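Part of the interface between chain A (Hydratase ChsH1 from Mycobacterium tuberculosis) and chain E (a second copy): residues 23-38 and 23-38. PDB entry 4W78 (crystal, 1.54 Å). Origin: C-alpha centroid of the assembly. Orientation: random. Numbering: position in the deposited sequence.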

# COMPACT_ATOMS: atom_id res chain seq x y z
N ALA A 23 8.08 9.33 -13.02
CA ALA A 23 7.34 8.51 -12.07
C ALA A 23 7.68 7.05 -12.32
O ALA A 23 7.91 6.64 -13.46
CB ALA A 23 5.86 8.74 -12.28
N ARG A 24 7.67 6.26 -11.24
CA ARG A 24 7.95 4.83 -11.37
C ARG A 24 7.04 4.16 -12.40
O ARG A 24 7.49 3.32 -13.19
CB ARG A 24 7.79 4.14 -10.01
CG ARG A 24 8.19 2.68 -10.04
CD ARG A 24 7.77 1.95 -8.76
NE ARG A 24 6.32 1.81 -8.70
CZ ARG A 24 5.66 1.21 -7.71
NH1 ARG A 24 6.31 0.67 -6.69
NH2 ARG A 24 4.34 1.15 -7.78
N ASP A 25 5.76 4.51 -12.36
CA ASP A 25 4.76 3.94 -13.27
C ASP A 25 4.04 5.05 -14.00
O ASP A 25 3.92 6.16 -13.49
CB ASP A 25 3.69 3.16 -12.48
CG ASP A 25 4.26 2.34 -11.34
OD1 ASP A 25 4.82 1.27 -11.62
OD2 ASP A 25 4.15 2.77 -10.17
N PRO A 26 3.52 4.75 -15.20
CA PRO A 26 2.53 5.65 -15.78
C PRO A 26 1.31 5.71 -14.87
O PRO A 26 1.13 4.80 -14.06
CB PRO A 26 2.14 4.96 -17.09
CG PRO A 26 3.20 3.92 -17.32
CD PRO A 26 3.66 3.51 -15.97
N VAL A 27 0.50 6.75 -14.99
CA VAL A 27 -0.82 6.76 -14.35
C VAL A 27 -1.49 5.44 -14.70
O VAL A 27 -1.42 4.99 -15.86
CB VAL A 27 -1.65 7.94 -14.87
CG1 VAL A 27 -3.09 7.90 -14.31
CG2 VAL A 27 -0.95 9.27 -14.52
N ASN A 28 -2.09 4.78 -13.71
CA ASN A 28 -2.59 3.44 -13.96
C ASN A 28 -3.78 3.09 -13.08
O ASN A 28 -3.88 3.55 -11.94
CB ASN A 28 -1.48 2.40 -13.78
CG ASN A 28 -0.99 2.31 -12.37
OD1 ASN A 28 -1.52 1.54 -11.56
ND2 ASN A 28 0.06 3.07 -12.05
N GLN A 29 -4.68 2.28 -13.63
CA GLN A 29 -5.90 1.89 -12.95
C GLN A 29 -5.69 1.14 -11.61
O GLN A 29 -6.40 1.42 -10.65
CB GLN A 29 -6.84 1.11 -13.88
CG GLN A 29 -8.26 1.03 -13.31
CD GLN A 29 -8.92 2.39 -13.28
OE1 GLN A 29 -8.85 3.13 -14.27
NE2 GLN A 29 -9.56 2.75 -12.15
N PRO A 30 -4.73 0.18 -11.54
CA PRO A 30 -4.57 -0.53 -10.27
C PRO A 30 -4.25 0.40 -9.11
O PRO A 30 -4.83 0.24 -8.02
CB PRO A 30 -3.41 -1.51 -10.55
CG PRO A 30 -3.55 -1.79 -12.03
CD PRO A 30 -3.91 -0.43 -12.61
N MET A 31 -3.40 1.39 -9.33
CA MET A 31 -3.10 2.35 -8.27
C MET A 31 -4.23 3.35 -8.00
O MET A 31 -4.44 3.72 -6.86
CB MET A 31 -1.79 3.07 -8.55
CG MET A 31 -0.62 2.15 -8.37
SD MET A 31 0.98 2.89 -8.72
CE MET A 31 0.88 4.41 -7.78
N ILE A 32 -4.98 3.75 -9.03
CA ILE A 32 -6.18 4.53 -8.82
C ILE A 32 -7.14 3.73 -7.95
O ILE A 32 -7.72 4.28 -7.00
CB ILE A 32 -6.86 4.89 -10.15
CG1 ILE A 32 -5.98 5.86 -10.96
CG2 ILE A 32 -8.26 5.48 -9.90
CD1 ILE A 32 -6.51 6.11 -12.36
N ASN A 33 -7.30 2.45 -8.27
CA ASN A 33 -8.19 1.59 -7.49
C ASN A 33 -7.78 1.53 -6.03
O ASN A 33 -8.63 1.65 -5.15
CB ASN A 33 -8.25 0.17 -8.08
CG ASN A 33 -9.05 0.09 -9.38
OD1 ASN A 33 -9.84 0.98 -9.69
ND2 ASN A 33 -8.88 -1.00 -10.12
N ASN A 34 -6.49 1.34 -5.76
CA ASN A 34 -6.03 1.25 -4.38
C ASN A 34 -6.35 2.53 -3.64
O ASN A 34 -6.75 2.51 -2.47
CB ASN A 34 -4.52 0.98 -4.32
CG ASN A 34 -4.14 -0.44 -4.76
OD1 ASN A 34 -4.98 -1.34 -4.79
ND2 ASN A 34 -2.87 -0.64 -5.06
N TRP A 35 -6.16 3.66 -4.33
CA TRP A 35 -6.33 4.98 -3.73
C TRP A 35 -7.80 5.30 -3.48
O TRP A 35 -8.17 5.66 -2.35
CB TRP A 35 -5.66 6.02 -4.63
CG TRP A 35 -5.49 7.41 -4.08
CD1 TRP A 35 -4.36 7.94 -3.53
CD2 TRP A 35 -6.46 8.46 -4.11
NE1 TRP A 35 -4.57 9.26 -3.19
CE2 TRP A 35 -5.86 9.60 -3.53
CE3 TRP A 35 -7.77 8.55 -4.57
CZ2 TRP A 35 -6.53 10.81 -3.40
CZ3 TRP A 35 -8.46 9.76 -4.42
CH2 TRP A 35 -7.83 10.86 -3.83
N VAL A 36 -8.67 5.15 -4.48
CA VAL A 36 -10.08 5.47 -4.24
C VAL A 36 -10.69 4.56 -3.18
O VAL A 36 -11.55 4.99 -2.41
CB VAL A 36 -10.96 5.49 -5.51
CG1 VAL A 36 -10.42 6.52 -6.50
CG2 VAL A 36 -11.08 4.11 -6.14
N GLU A 37 -10.26 3.31 -3.12
CA GLU A 37 -10.79 2.39 -2.12
C GLU A 37 -10.39 2.82 -0.70
O GLU A 37 -11.22 2.77 0.22
CB GLU A 37 -10.34 0.96 -2.40
CG GLU A 37 -11.01 0.38 -3.66
CD GLU A 37 -10.45 -0.97 -4.06
OE1 GLU A 37 -9.89 -1.67 -3.19
OE2 GLU A 37 -10.59 -1.32 -5.26
N ALA A 38 -9.14 3.22 -0.52
CA ALA A 38 -8.69 3.61 0.82
C ALA A 38 -9.27 4.96 1.24
O ALA A 38 -9.66 5.14 2.39
CB ALA A 38 -7.16 3.63 0.87
N ALA E 23 -10.38 -11.25 -11.28
CA ALA E 23 -9.52 -10.37 -10.49
C ALA E 23 -9.84 -8.91 -10.79
O ALA E 23 -10.18 -8.58 -11.93
CB ALA E 23 -8.07 -10.63 -10.84
N ARG E 24 -9.71 -8.05 -9.79
CA ARG E 24 -10.01 -6.64 -9.95
C ARG E 24 -9.25 -6.02 -11.12
O ARG E 24 -9.80 -5.23 -11.89
CB ARG E 24 -9.68 -5.87 -8.66
CG ARG E 24 -10.06 -4.40 -8.72
CD ARG E 24 -9.52 -3.61 -7.53
NE ARG E 24 -8.07 -3.52 -7.63
CZ ARG E 24 -7.27 -2.93 -6.76
NH1 ARG E 24 -7.77 -2.37 -5.67
NH2 ARG E 24 -5.95 -2.91 -6.98
N ASP E 25 -7.98 -6.41 -11.24
CA ASP E 25 -7.12 -5.90 -12.29
C ASP E 25 -6.54 -7.07 -13.04
O ASP E 25 -6.38 -8.16 -12.48
CB ASP E 25 -5.95 -5.09 -11.69
CG ASP E 25 -6.38 -4.18 -10.56
OD1 ASP E 25 -6.96 -3.11 -10.84
OD2 ASP E 25 -6.15 -4.55 -9.39
N PRO E 26 -6.19 -6.87 -14.32
CA PRO E 26 -5.29 -7.82 -14.98
C PRO E 26 -3.96 -7.80 -14.25
O PRO E 26 -3.67 -6.87 -13.51
CB PRO E 26 -5.10 -7.23 -16.38
CG PRO E 26 -6.13 -6.16 -16.53
CD PRO E 26 -6.47 -5.69 -15.15
N VAL E 27 -3.16 -8.84 -14.45
CA VAL E 27 -1.79 -8.83 -13.98
C VAL E 27 -1.15 -7.54 -14.48
O VAL E 27 -1.31 -7.17 -15.64
CB VAL E 27 -1.05 -10.05 -14.52
CG1 VAL E 27 0.41 -10.00 -14.14
CG2 VAL E 27 -1.72 -11.33 -13.98
N ASN E 28 -0.44 -6.84 -13.60
CA ASN E 28 0.06 -5.52 -13.98
C ASN E 28 1.35 -5.13 -13.29
O ASN E 28 1.62 -5.55 -12.15
CB ASN E 28 -1.01 -4.45 -13.72
CG ASN E 28 -1.32 -4.29 -12.26
OD1 ASN E 28 -0.67 -3.54 -11.55
ND2 ASN E 28 -2.33 -5.03 -11.78
N GLN E 29 2.15 -4.33 -13.99
CA GLN E 29 3.45 -3.93 -13.48
C GLN E 29 3.42 -3.09 -12.19
O GLN E 29 4.24 -3.32 -11.30
CB GLN E 29 4.25 -3.21 -14.56
CG GLN E 29 5.72 -3.09 -14.21
CD GLN E 29 6.36 -4.44 -14.16
OE1 GLN E 29 6.15 -5.25 -15.06
NE2 GLN E 29 7.15 -4.71 -13.13
N PRO E 30 2.47 -2.14 -12.07
CA PRO E 30 2.47 -1.36 -10.83
C PRO E 30 2.32 -2.24 -9.58
O PRO E 30 3.03 -2.05 -8.57
CB PRO E 30 1.27 -0.40 -11.03
CG PRO E 30 1.19 -0.23 -12.50
CD PRO E 30 1.53 -1.59 -13.07
N MET E 31 1.43 -3.23 -9.63
CA MET E 31 1.29 -4.13 -8.49
C MET E 31 2.47 -5.08 -8.31
O MET E 31 2.84 -5.39 -7.19
CB MET E 31 -0.03 -4.88 -8.56
CG MET E 31 -1.20 -3.95 -8.25
SD MET E 31 -2.80 -4.75 -8.37
CE MET E 31 -2.54 -6.24 -7.42
N ILE E 32 3.06 -5.53 -9.42
CA ILE E 32 4.30 -6.29 -9.30
C ILE E 32 5.34 -5.43 -8.61
O ILE E 32 6.05 -5.88 -7.70
CB ILE E 32 4.81 -6.72 -10.68
CG1 ILE E 32 3.86 -7.76 -11.27
CG2 ILE E 32 6.23 -7.25 -10.55
CD1 ILE E 32 4.16 -8.11 -12.74
N ASN E 33 5.46 -4.18 -9.04
CA ASN E 33 6.43 -3.28 -8.45
C ASN E 33 6.22 -3.11 -6.95
O ASN E 33 7.17 -3.17 -6.18
CB ASN E 33 6.39 -1.91 -9.13
CG ASN E 33 6.99 -1.93 -10.52
OD1 ASN E 33 7.75 -2.83 -10.88
ND2 ASN E 33 6.67 -0.90 -11.30
N ASN E 34 4.97 -2.93 -6.54
CA ASN E 34 4.70 -2.78 -5.11
C ASN E 34 5.13 -4.02 -4.33
O ASN E 34 5.68 -3.94 -3.21
CB ASN E 34 3.20 -2.54 -4.88
CG ASN E 34 2.74 -1.16 -5.29
OD1 ASN E 34 3.54 -0.24 -5.51
ND2 ASN E 34 1.42 -0.98 -5.37
N TRP E 35 4.85 -5.18 -4.92
CA TRP E 35 5.11 -6.45 -4.25
C TRP E 35 6.60 -6.73 -4.17
O TRP E 35 7.11 -7.07 -3.11
CB TRP E 35 4.36 -7.55 -5.00
CG TRP E 35 4.32 -8.90 -4.36
CD1 TRP E 35 3.30 -9.41 -3.62
CD2 TRP E 35 5.29 -9.95 -4.49
NE1 TRP E 35 3.57 -10.70 -3.26
CE2 TRP E 35 4.79 -11.06 -3.77
CE3 TRP E 35 6.52 -10.06 -5.13
CZ2 TRP E 35 5.48 -12.26 -3.67
CZ3 TRP E 35 7.21 -11.28 -5.03
CH2 TRP E 35 6.68 -12.35 -4.29
N VAL E 36 7.33 -6.61 -5.28
CA VAL E 36 8.76 -6.91 -5.21
C VAL E 36 9.50 -5.91 -4.30
O VAL E 36 10.48 -6.27 -3.63
CB VAL E 36 9.44 -7.03 -6.61
CG1 VAL E 36 8.77 -8.14 -7.43
CG2 VAL E 36 9.44 -5.69 -7.34
N GLU E 37 9.04 -4.67 -4.27
CA GLU E 37 9.58 -3.64 -3.39
C GLU E 37 9.44 -4.05 -1.92
O GLU E 37 10.39 -3.94 -1.14
CB GLU E 37 8.88 -2.29 -3.65
CG GLU E 37 9.03 -1.23 -2.54
CD GLU E 37 8.20 0.05 -2.78
OE1 GLU E 37 6.95 -0.00 -2.71
OE2 GLU E 37 8.80 1.12 -3.05
N ALA E 38 8.26 -4.53 -1.54
CA ALA E 38 8.04 -4.82 -0.12
C ALA E 38 8.71 -6.14 0.27
O ALA E 38 9.29 -6.25 1.35
CB ALA E 38 6.55 -4.87 0.18
O HOH W 1 9.01 0.28 -6.14
O HOH W 2 -10.30 -2.05 -12.56
O HOH W 3 -0.61 -3.00 -4.75
O HOH W 4 -0.70 1.43 -4.74

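How does A:Arg24 reach the other chain and stay in place there? Its CA-to-CB bond points toward chain E, and chi1 and chi2 are both t, so the chain extends before chi3 turns at p to lay the guanidinium against the helix of E. A:Asp25, the next residue, steadies it: A:Arg24 NE donates to A:Asp25 OD2 at 2.8 Å, a salt bridge, and NH2 meets the same oxygen at 2.9 Å. At the guanidinium edge, A:Arg24 NH2 and NH1 both donate to E:Asn34 OD1, at 2.8 and 3.1 Å, while E:Asn33 CB covers one face, 3.5 Å from A:Arg24 CZ. Arginine suits the place because its flat, many-donor end can serve its own aspartate and the partner helix at once.

What does A:Asp25 do with its other oxygen? While OD2 holds the arginine, A:Asp25 OD1 accepts a hydrogen bond from E:Asn33 ND2 at 2.9 Å and lies 3.6 Å from E:Pro30 CA. The carboxylate is buried, yet each oxygen has a donor. Further along, A:Asn28 caps its own helix, its OD1 accepting from A:Met31 N at 2.9 Å; its ND2 donates to A:Pro26 O, also at 2.9 Å. With its amide thus fixed, A:Asn28 CG packs 3.3 Å from E:Pro30 CG.

Why is a proline placed at the first turn of the helix? A:Pro30 has no amide hydrogen to offer, which costs little at this point, where no preceding turn supplies an acceptor. Its CA-to-CB bond points toward chain E, and the residue as a whole has 77 Å² covered by the other stretch. A:Pro30 CG lies 3.4 Å from E:Asn28 CG, and A:Pro30 CB touches E:Met31 SD at 4.0 Å. The reciprocal contact, A:Met31 SD to E:Pro30 CB, is also 4.0 Å, so two matching proline–methionine contacts add apolar packing among the polar bonds.

How do the asparagines on the next turn complete the contact? A:Asn33 ND2 donates to E:Asp25 OD1 at 2.9 Å, pairing an amide donor with a carboxylate, and A:Gln29 NE2 donates to A:Asn33 OD1 at 3.0 Å, helping to orient the amide. A:Asn34 starts sideways, but its end comes nearer: A:Asn34 OD1 accepts from E:Arg24 NH2 at 2.9 Å and NH1 at 3.1 Å. Its amide suits the site by leaving ND2 free to donate: A:Asn34 ND2 and E:Asn34 ND2, 4.3 Å apart, both donate to each of two waters that bridge them.

Where does the near-twofold likeness of the two sides fail? It fails at A:Glu37, whose chi1 is m and whose OE2 brings a negative charge to the guanidinium, forming a salt bridge with E:Arg24 NH1 at 3.0 Å. E:Glu37 has chi1 t instead, leaving its OE1 4.1 Å from A:Arg24 NH1, beyond a salt bridge. There a water accepts from A:Arg24 NH1 at 2.8 Å and donates weakly to E:Glu37 OE2 at 3.2 Å. Together the two stretches bury 657 Å².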